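Local atomic coordinates of inositol-1,4,5-trisphosphate 5-phosphatase 1 (Schizosaccharomyces pombe, PDB entry 1I9Y), a protein that removes the 5-phosphate from soluble and lipid inositol phosphates, using magnesium, and so controls cellular phosphoinositide levels in membrane trafficking and signalling. Residues Ile127-Gly132 with Ala150-Tyr155; Gly61-Val66 with Val111-Met116; Leu253-Pro258 with Pro279-Arg284. All coordinates share one frame; numbering follows the deposited sequence.

In the fold
All three contacts lie in the catalytic region, a two-sheet sandwich of the DNase I-like fold. Contact 2 belongs to the six-stranded sheet and contact 1 to the five-stranded one; their centres are about 19 Å apart, and they meet where Leu115 CD2 packs 3.5 Å from Ile151 N. Contact 3 reaches the same sheet as contact 1, but at its other outermost strand, 283-288, with centres about 28 Å apart. Contacts 2 and 3 come closer: their nearest atoms are about 4 Å apart, and Thr282 of contact 3 touches Asp207. That end of the sandwich probably borders the catalytic cleft, as in related 5-phosphatases, and contact 1 probably lies farther from it.

Contact 1. Residues Ile127-Gly132 with Ala150-Tyr155; sequences IKNVEG and AIRFDY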
loop_
_atom_site.group_PDB
_atom_site.type_symbol
_atom_site.label_atom_id
_atom_site.label_comp_id
_atom_site.label_asym_id
_atom_site.label_seq_id
_atom_site.Cartn_x
_atom_site.Cartn_y
_atom_site.Cartn_z
ATOM N N ILE A 127 0.169 -14.930 10.268
ATOM C CA ILE A 127 1.168 -14.263 9.440
ATOM C C ILE A 127 2.504 -14.991 9.320
ATOM O O ILE A 127 3.163 -15.264 10.340
ATOM C CB ILE A 127 1.359 -12.834 9.952
ATOM C CG1 ILE A 127 0.049 -12.060 9.718
ATOM C CG2 ILE A 127 2.538 -12.154 9.198
ATOM C CD1 ILE A 127 -0.017 -10.678 10.395
ATOM N N LYS A 128 2.925 -15.299 8.094
ATOM C CA LYS A 128 4.172 -16.055 7.905
ATOM C C LYS A 128 5.025 -15.508 6.752
ATOM O O LYS A 128 4.527 -14.721 5.911
ATOM C CB LYS A 128 3.856 -17.531 7.577
ATOM C CG LYS A 128 3.133 -18.346 8.698
ATOM C CD LYS A 128 4.110 -18.869 9.790
ATOM C CE LYS A 128 3.415 -19.493 11.025
ATOM N NZ LYS A 128 2.793 -18.445 11.937
ATOM N N ASN A 129 6.291 -15.942 6.710
ATOM C CA ASN A 129 7.199 -15.573 5.635
ATOM C C ASN A 129 7.310 -14.070 5.415
ATOM O O ASN A 129 7.243 -13.596 4.269
ATOM C CB ASN A 129 6.723 -16.231 4.333
ATOM C CG ASN A 129 6.468 -17.711 4.515
ATOM O OD1 ASN A 129 7.320 -18.411 5.032
ATOM N ND2 ASN A 129 5.288 -18.180 4.128
ATOM N N VAL A 130 7.433 -13.319 6.503
ATOM C CA VAL A 130 7.563 -11.876 6.391
ATOM C C VAL A 130 8.941 -11.583 5.831
ATOM O O VAL A 130 9.940 -12.058 6.354
ATOM C CB VAL A 130 7.441 -11.217 7.732
ATOM C CG1 VAL A 130 7.605 -9.685 7.581
ATOM C CG2 VAL A 130 6.072 -11.575 8.326
ATOM N N GLU A 131 8.981 -10.811 4.747
ATOM C CA GLU A 131 10.234 -10.431 4.136
ATOM C C GLU A 131 10.229 -8.937 3.835
ATOM O O GLU A 131 9.182 -8.344 3.578
ATOM C CB GLU A 131 10.423 -11.220 2.853
ATOM C CG GLU A 131 10.641 -12.693 3.168
ATOM C CD GLU A 131 10.593 -13.598 1.934
ATOM O OE1 GLU A 131 10.717 -13.090 0.806
ATOM O OE2 GLU A 131 10.471 -14.818 2.120
ATOM N N GLY A 132 11.386 -8.321 3.895
ATOM C CA GLY A 132 11.436 -6.898 3.583
ATOM C C GLY A 132 12.575 -6.558 2.658
ATOM O O GLY A 132 13.540 -7.318 2.571
ATOM N N ALA A 150 9.764 -1.909 1.073
ATOM C CA ALA A 150 8.689 -2.860 0.912
ATOM C C ALA A 150 8.710 -3.980 1.924
ATOM O O ALA A 150 9.786 -4.427 2.347
ATOM C CB ALA A 150 8.741 -3.473 -0.554
ATOM N N ILE A 151 7.508 -4.441 2.281
ATOM C CA ILE A 151 7.366 -5.576 3.184
ATOM C C ILE A 151 6.220 -6.466 2.690
ATOM O O ILE A 151 5.159 -5.966 2.325
ATOM C CB ILE A 151 7.087 -5.121 4.622
ATOM C CG1 ILE A 151 8.305 -4.342 5.129
ATOM C CG2 ILE A 151 6.771 -6.325 5.486
ATOM C CD1 ILE A 151 8.032 -3.506 6.444
ATOM N N ARG A 152 6.452 -7.775 2.645
ATOM C CA ARG A 152 5.436 -8.710 2.199
ATOM C C ARG A 152 5.305 -9.807 3.256
ATOM O O ARG A 152 6.170 -9.967 4.127
ATOM C CB ARG A 152 5.805 -9.290 0.814
ATOM C CG ARG A 152 7.084 -10.163 0.726
ATOM C CD ARG A 152 6.904 -11.605 1.294
ATOM N NE ARG A 152 5.828 -12.296 0.569
ATOM C CZ ARG A 152 5.205 -13.411 0.963
ATOM N NH1 ARG A 152 4.240 -13.904 0.199
ATOM N NH2 ARG A 152 5.521 -14.042 2.088
ATOM N N PHE A 153 4.192 -10.523 3.197
ATOM C CA PHE A 153 3.973 -11.594 4.123
ATOM C C PHE A 153 2.775 -12.412 3.634
ATOM O O PHE A 153 2.000 -11.990 2.751
ATOM C CB PHE A 153 3.706 -11.031 5.529
ATOM C CG PHE A 153 2.534 -10.111 5.615
ATOM C CD1 PHE A 153 1.253 -10.598 5.845
ATOM C CD2 PHE A 153 2.718 -8.727 5.494
ATOM C CE1 PHE A 153 0.147 -9.703 5.969
ATOM C CE2 PHE A 153 1.632 -7.829 5.611
ATOM C CZ PHE A 153 0.351 -8.306 5.852
ATOM N N ASP A 154 2.654 -13.610 4.178
ATOM C CA ASP A 154 1.491 -14.397 3.843
ATOM C C ASP A 154 0.564 -14.317 5.033
ATOM O O ASP A 154 1.034 -14.394 6.166
ATOM C CB ASP A 154 1.893 -15.845 3.580
ATOM C CG ASP A 154 2.714 -15.965 2.346
ATOM O OD1 ASP A 154 2.218 -15.493 1.307
ATOM O OD2 ASP A 154 3.848 -16.491 2.386
ATOM N N TYR A 155 -0.724 -14.083 4.786
ATOM C CA TYR A 155 -1.723 -14.120 5.845
ATOM C C TYR A 155 -2.423 -15.446 5.465
ATOM O O TYR A 155 -3.110 -15.556 4.414
ATOM C CB TYR A 155 -2.672 -12.936 5.781
ATOM C CG TYR A 155 -3.502 -12.835 7.028
ATOM C CD1 TYR A 155 -3.268 -11.825 7.972
ATOM C CD2 TYR A 155 -4.516 -13.762 7.287
ATOM C CE1 TYR A 155 -4.014 -11.733 9.134
ATOM C CE2 TYR A 155 -5.288 -13.682 8.467
ATOM C CZ TYR A 155 -5.038 -12.678 9.375
ATOM O OH TYR A 155 -5.834 -12.595 10.496
#
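A beta hairpin at one edge of the five-stranded sheet brings Ile127-Gly132 against Ala150-Tyr155, and a beta bulge interrupts its antiparallel pairing. Before the bulge, Lys128 and Asp154 form a hydrogen-bonded pair, with Lys128 N to Asp154 O and Asp154 N to Lys128 O both at 2.8 Å. Beyond it, Glu131 and Arg152 are paired in the same way. The extra residue is accommodated at Asn129, whose phi is positive at 54°, and both its carbonyl and its side chain are put to use. The Arg152 side chain folds back over the strands, its CG lodged between backbone N and carbonyl carbon (chi1 65°) and the chain bent again further out. This brings Arg152 NH2 to Asn129 O at 2.8 Å, with the oxygen almost in the guanidinium plane. Arg152 NH1 and NH2 also grip Asp154 end-on in a salt bridge within the strand, one nitrogen to each carboxylate oxygen, both oxygens being met from above the carboxylate plane. Arg152 NE goes on to His199, and Glu131 makes a salt bridge to Arg194, so the polar face is tied to residues beyond the hairpin.

The other face is apolar and turns toward strand 113-120. Ile127 divides its branches, CG1 lying 3.8 Å from Tyr155 CD1 and CG2 3.9 Å from Phe153 CD1. Val130 CG2 packs beside Phe153 CB at 3.7 Å, the two side chains pointing the same way. Back on the polar face, Asp154 OD2 takes a second donor besides Arg152 NH2: Asn129 ND2, at 2.8 Å, comes to its anti lone pair with the amide turned 79° to the carboxylate.

Contact 2. Residues Gly61-Val66 with Val111-Met116; sequences GFQEIV and VGTALM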
loop_
_atom_site.group_PDB
_atom_site.type_symbol
_atom_site.label_atom_id
_atom_site.label_comp_id
_atom_site.label_asym_id
_atom_site.label_seq_id
_atom_site.Cartn_x
_atom_site.Cartn_y
_atom_site.Cartn_z
ATOM N N GLY A 61 3.334 4.277 5.938
ATOM C CA GLY A 61 4.507 4.683 5.204
ATOM C C GLY A 61 4.795 6.158 5.423
ATOM O O GLY A 61 3.895 7.025 5.319
ATOM N N PHE A 62 6.045 6.475 5.745
ATOM C CA PHE A 62 6.426 7.855 5.929
ATOM C C PHE A 62 7.470 8.237 4.905
ATOM O O PHE A 62 8.255 7.396 4.456
ATOM C CB PHE A 62 7.065 8.083 7.301
ATOM C CG PHE A 62 6.098 7.949 8.456
ATOM C CD1 PHE A 62 6.156 6.833 9.278
ATOM C CD2 PHE A 62 5.182 8.961 8.739
ATOM C CE1 PHE A 62 5.319 6.723 10.375
ATOM C CE2 PHE A 62 4.322 8.885 9.847
ATOM C CZ PHE A 62 4.387 7.759 10.686
ATOM N N GLN A 63 7.455 9.511 4.503
ATOM C CA GLN A 63 8.522 10.019 3.656
ATOM C C GLN A 63 9.099 11.235 4.382
ATOM O O GLN A 63 8.401 11.916 5.168
ATOM C CB GLN A 63 8.028 10.436 2.273
ATOM C CG GLN A 63 7.317 9.272 1.515
ATOM C CD GLN A 63 5.859 9.142 1.961
ATOM O OE1 GLN A 63 5.190 10.162 2.188
ATOM N NE2 GLN A 63 5.368 7.925 2.068
ATOM N N GLU A 64 10.347 11.531 4.084
ATOM C CA GLU A 64 11.044 12.642 4.700
ATOM C C GLU A 64 11.023 12.608 6.242
ATOM O O GLU A 64 10.708 13.623 6.901
ATOM C CB GLU A 64 10.483 13.979 4.193
ATOM C CG GLU A 64 10.622 14.089 2.662
ATOM C CD GLU A 64 10.705 15.496 2.176
ATOM O OE1 GLU A 64 11.356 16.333 2.851
ATOM O OE2 GLU A 64 10.180 15.784 1.084
ATOM N N ILE A 65 11.362 11.461 6.814
ATOM C CA ILE A 65 11.462 11.384 8.285
ATOM C C ILE A 65 12.496 12.473 8.609
ATOM O O ILE A 65 12.419 13.152 9.619
ATOM C CB ILE A 65 11.883 9.998 8.711
ATOM C CG1 ILE A 65 10.656 9.112 8.577
ATOM C CG2 ILE A 65 12.456 9.964 10.181
ATOM C CD1 ILE A 65 10.886 7.642 8.781
ATOM N N VAL A 66 13.423 12.666 7.678
ATOM C CA VAL A 66 14.364 13.745 7.789
ATOM C C VAL A 66 14.039 14.562 6.553
ATOM O O VAL A 66 13.891 14.016 5.451
ATOM C CB VAL A 66 15.785 13.274 7.718
ATOM C CG1 VAL A 66 16.691 14.474 7.569
ATOM C CG2 VAL A 66 16.124 12.516 8.939
ATOM N N VAL A 111 16.776 5.760 3.693
ATOM C CA VAL A 111 17.012 7.151 3.987
ATOM C C VAL A 111 15.793 7.679 4.783
ATOM O O VAL A 111 15.503 7.166 5.856
ATOM C CB VAL A 111 17.262 7.952 2.705
ATOM C CG1 VAL A 111 17.619 9.396 3.075
ATOM C CG2 VAL A 111 18.481 7.325 1.900
ATOM N N GLY A 112 15.070 8.682 4.288
ATOM C CA GLY A 112 13.930 9.164 5.056
ATOM C C GLY A 112 12.540 8.526 4.790
ATOM O O GLY A 112 11.484 8.978 5.323
ATOM N N THR A 113 12.543 7.474 3.998
ATOM C CA THR A 113 11.325 6.756 3.660
ATOM C C THR A 113 11.247 5.536 4.547
ATOM O O THR A 113 12.225 4.808 4.660
ATOM C CB THR A 113 11.344 6.310 2.169
ATOM O OG1 THR A 113 11.380 7.471 1.335
ATOM C CG2 THR A 113 10.075 5.530 1.839
ATOM N N ALA A 114 10.124 5.341 5.253
ATOM C CA ALA A 114 10.055 4.126 6.058
ATOM C C ALA A 114 8.673 3.512 5.949
ATOM O O ALA A 114 7.686 4.212 5.646
ATOM C CB ALA A 114 10.394 4.401 7.496
ATOM N N LEU A 115 8.619 2.224 6.183
ATOM C CA LEU A 115 7.379 1.438 6.123
ATOM C C LEU A 115 7.285 0.642 7.410
ATOM O O LEU A 115 8.232 -0.037 7.757
ATOM C CB LEU A 115 7.420 0.427 4.955
ATOM C CG LEU A 115 6.099 -0.368 4.834
ATOM C CD1 LEU A 115 4.940 0.662 4.472
ATOM C CD2 LEU A 115 6.206 -1.489 3.736
ATOM N N MET A 116 6.158 0.671 8.097
ATOM C CA MET A 116 6.058 -0.098 9.317
ATOM C C MET A 116 4.709 -0.720 9.298
ATOM O O MET A 116 3.704 -0.080 8.892
ATOM C CB MET A 116 6.284 0.794 10.553
ATOM C CG MET A 116 5.374 1.991 10.662
ATOM S SD MET A 116 5.950 3.252 11.918
ATOM C CE MET A 116 7.392 3.853 11.216
#
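Phe62 and Ala114 form an antiparallel hydrogen-bonded pair, with Phe62 N to Ala114 O at 2.8 Å and Ala114 N to Phe62 O at 2.9 Å. A third backbone bond lies past the end of strand 57-63, where the chain turns at Glu64: Ile65 N reaches Gly112 O at 2.9 Å, in the carbonyl plane and on a lone pair. CA-H...O contacts fill in between, Gly61 CA to Ala114 O and Thr113 CA to Phe62 O, each 3.2 Å.

The apolar contacts are few but close. Ile65 CD1 rests on Ala114 CB at 3.5 Å. Met116 makes a Met-aromatic contact at the edge of the Phe62 ring, its SD in the ring plane and 5.2 Å from the centroid; Met116 CE comes within 3.6 Å of Phe62 CE1. Met116 CG sits between backbone N and carbonyl carbon (chi1 56°), which carries the thioether toward the neighbouring strand.

Helix 78-94 covers the face of Phe62, Ala114 and Met116, while Thr113 and Leu115 turn to strands 147-155 and 158-166. A sheet with helices outside and a second sheet behind is the layering of the DNase I-like alpha/beta sandwich.

Contact 3. Residues Leu253-Pro258 with Pro279-Arg284; sequences LPITFP and PAWTDR
The indole of Trp281 has Ile255 over one face and the backbone carbonyl of Phe257 at its edge. Ile255 CG2 lies 3.2 Å above the indole plane, offset toward the rim near NE1, and CD1 stands over the five-membered ring, a CH-pi contact 4.3 Å from the centroid and 13° off the normal. CG2 also sits over the centre of the Phe257 ring, 3.8 Å from its plane, so one methyl serves two rings. Those rings make an offset edge-to-face pair: the edge of Trp281 is directed at the face of Phe257, with planes 87° apart and Phe257 CE1 3.7 Å from Trp281 CD1. A third flat group, the Arg284 guanidinium, takes Ile255 CD1 over one face, with NE 3.6 Å from that methyl.

Trp281 belongs to the sequence Pro-Ala-Trp-Thr-Asp-Arg, a signature of the inositol polyphosphate 5-phosphatases, and here it is the centre of an inverse gamma turn just before strand 283-288. With CG anti to its carbonyl carbon (chi1 -75°), its ring extends toward the loop 253-258, where Trp281 NE1 donates to Phe257 O at 2.7 Å. The oxygen lies close to the indole plane, and the bond pins the buried ring in its rotation. Without the indole, with an alanine here, Phe257 O is likely to lose this donor and a gap to open beside Ile255 and the Phe257 ring. Leu228 and Leu231 of helix 228-232 also touch the indole.

All three guanidinium nitrogens of Arg284 have partners: Glu252 and Asp235 make salt bridges to NE and NH1, and Arg284 NH2 reaches back within its own segment to a lone pair of Trp281 O at 2.9 Å.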
loop_
_atom_site.group_PDB
_atom_site.type_symbol
_atom_site.label_atom_id
_atom_site.label_comp_id
_atom_site.label_asym_id
_atom_site.label_seq_id
_atom_site.Cartn_x
_atom_site.Cartn_y
_atom_site.Cartn_z
ATOM N N LEU A 253 -8.669 4.575 -6.128
ATOM C CA LEU A 253 -10.060 4.970 -5.937
ATOM C C LEU A 253 -10.227 6.421 -6.424
ATOM O O LEU A 253 -9.258 7.168 -6.506
ATOM C CB LEU A 253 -10.389 4.880 -4.453
ATOM C CG LEU A 253 -11.600 4.137 -3.939
ATOM C CD1 LEU A 253 -11.917 2.939 -4.782
ATOM C CD2 LEU A 253 -11.385 3.823 -2.444
ATOM N N PRO A 254 -11.466 6.835 -6.790
ATOM C CA PRO A 254 -11.507 8.229 -7.214
ATOM C C PRO A 254 -11.086 9.160 -6.061
ATOM O O PRO A 254 -11.344 8.883 -4.880
ATOM C CB PRO A 254 -12.976 8.469 -7.678
ATOM C CG PRO A 254 -13.741 7.249 -7.322
ATOM C CD PRO A 254 -12.699 6.099 -7.144
ATOM N N ILE A 255 -10.410 10.246 -6.444
ATOM C CA ILE A 255 -9.939 11.222 -5.501
ATOM C C ILE A 255 -10.982 12.289 -5.264
ATOM O O ILE A 255 -11.361 13.033 -6.179
ATOM C CB ILE A 255 -8.655 11.913 -5.989
ATOM C CG1 ILE A 255 -7.507 10.905 -6.021
ATOM C CG2 ILE A 255 -8.334 13.092 -5.099
ATOM C CD1 ILE A 255 -6.212 11.435 -6.651
ATOM N N THR A 256 -11.436 12.385 -4.024
ATOM C CA THR A 256 -12.435 13.391 -3.725
ATOM C C THR A 256 -11.892 14.408 -2.705
ATOM O O THR A 256 -12.626 15.239 -2.202
ATOM C CB THR A 256 -13.678 12.750 -3.159
ATOM O OG1 THR A 256 -13.301 12.056 -1.964
ATOM C CG2 THR A 256 -14.292 11.717 -4.170
ATOM N N PHE A 257 -10.613 14.327 -2.390
ATOM C CA PHE A 257 -10.028 15.305 -1.466
ATOM C C PHE A 257 -9.124 16.243 -2.251
ATOM O O PHE A 257 -8.604 15.884 -3.289
ATOM C CB PHE A 257 -9.231 14.567 -0.386
ATOM C CG PHE A 257 -8.269 13.549 -0.937
ATOM C CD1 PHE A 257 -6.963 13.895 -1.228
ATOM C CD2 PHE A 257 -8.686 12.235 -1.155
ATOM C CE1 PHE A 257 -6.011 12.929 -1.737
ATOM C CE2 PHE A 257 -7.767 11.245 -1.658
ATOM C CZ PHE A 257 -6.419 11.617 -1.948
ATOM N N PRO A 258 -8.884 17.453 -1.726
ATOM C CA PRO A 258 -8.028 18.405 -2.418
ATOM C C PRO A 258 -6.542 17.985 -2.461
ATOM O O PRO A 258 -6.117 17.092 -1.725
ATOM C CB PRO A 258 -8.222 19.704 -1.624
ATOM C CG PRO A 258 -9.456 19.389 -0.611
ATOM C CD PRO A 258 -9.319 17.935 -0.402
ATOM N N PRO A 279 -0.095 23.449 -6.461
ATOM C CA PRO A 279 -0.668 22.349 -5.683
ATOM C C PRO A 279 -0.678 21.089 -6.539
ATOM O O PRO A 279 -0.728 21.178 -7.777
ATOM C CB PRO A 279 -2.090 22.822 -5.371
ATOM C CG PRO A 279 -1.872 24.311 -5.173
ATOM C CD PRO A 279 -0.937 24.660 -6.372
ATOM N N ALA A 280 -0.673 19.934 -5.871
ATOM C CA ALA A 280 -0.650 18.650 -6.539
ATOM C C ALA A 280 -1.098 17.508 -5.632
ATOM O O ALA A 280 -0.987 17.621 -4.395
ATOM C CB ALA A 280 0.829 18.359 -7.015
ATOM N N TRP A 281 -1.595 16.425 -6.252
ATOM C CA TRP A 281 -1.894 15.218 -5.515
ATOM C C TRP A 281 -0.611 14.347 -5.560
ATOM O O TRP A 281 -0.522 13.309 -6.238
ATOM C CB TRP A 281 -3.065 14.431 -6.101
ATOM C CG TRP A 281 -4.398 15.072 -5.812
ATOM C CD1 TRP A 281 -5.081 15.132 -4.621
ATOM C CD2 TRP A 281 -5.242 15.633 -6.792
ATOM N NE1 TRP A 281 -6.359 15.706 -4.827
ATOM C CE2 TRP A 281 -6.460 16.014 -6.150
ATOM C CE3 TRP A 281 -5.090 15.857 -8.171
ATOM C CZ2 TRP A 281 -7.512 16.593 -6.862
ATOM C CZ3 TRP A 281 -6.150 16.436 -8.865
ATOM C CH2 TRP A 281 -7.335 16.794 -8.206
ATOM N N THR A 282 0.389 14.771 -4.804
ATOM C CA THR A 282 1.682 14.049 -4.751
ATOM C C THR A 282 1.558 12.738 -4.009
ATOM O O THR A 282 2.269 11.787 -4.291
ATOM C CB THR A 282 2.705 14.890 -3.962
ATOM O OG1 THR A 282 2.041 15.367 -2.786
ATOM C CG2 THR A 282 3.142 16.102 -4.742
ATOM N N ASP A 283 0.655 12.709 -3.033
ATOM C CA ASP A 283 0.471 11.545 -2.174
ATOM C C ASP A 283 -0.637 10.591 -2.636
ATOM O O ASP A 283 -1.794 10.975 -2.769
ATOM C CB ASP A 283 0.171 12.068 -0.777
ATOM C CG ASP A 283 1.224 13.061 -0.369
ATOM O OD1 ASP A 283 2.324 12.563 -0.091
ATOM O OD2 ASP A 283 1.019 14.310 -0.441
ATOM N N ARG A 284 -0.267 9.344 -2.836
ATOM C CA ARG A 284 -1.223 8.390 -3.347
ATOM C C ARG A 284 -1.148 6.965 -2.915
ATOM O O ARG A 284 -0.094 6.472 -2.464
ATOM C CB ARG A 284 -1.184 8.506 -4.853
ATOM C CG ARG A 284 -2.212 9.628 -5.035
ATOM C CD ARG A 284 -1.952 10.565 -5.998
ATOM N NE ARG A 284 -2.841 10.197 -7.072
ATOM C CZ ARG A 284 -2.782 10.814 -8.228
ATOM N NH1 ARG A 284 -3.594 10.448 -9.205
ATOM N NH2 ARG A 284 -1.902 11.795 -8.343
#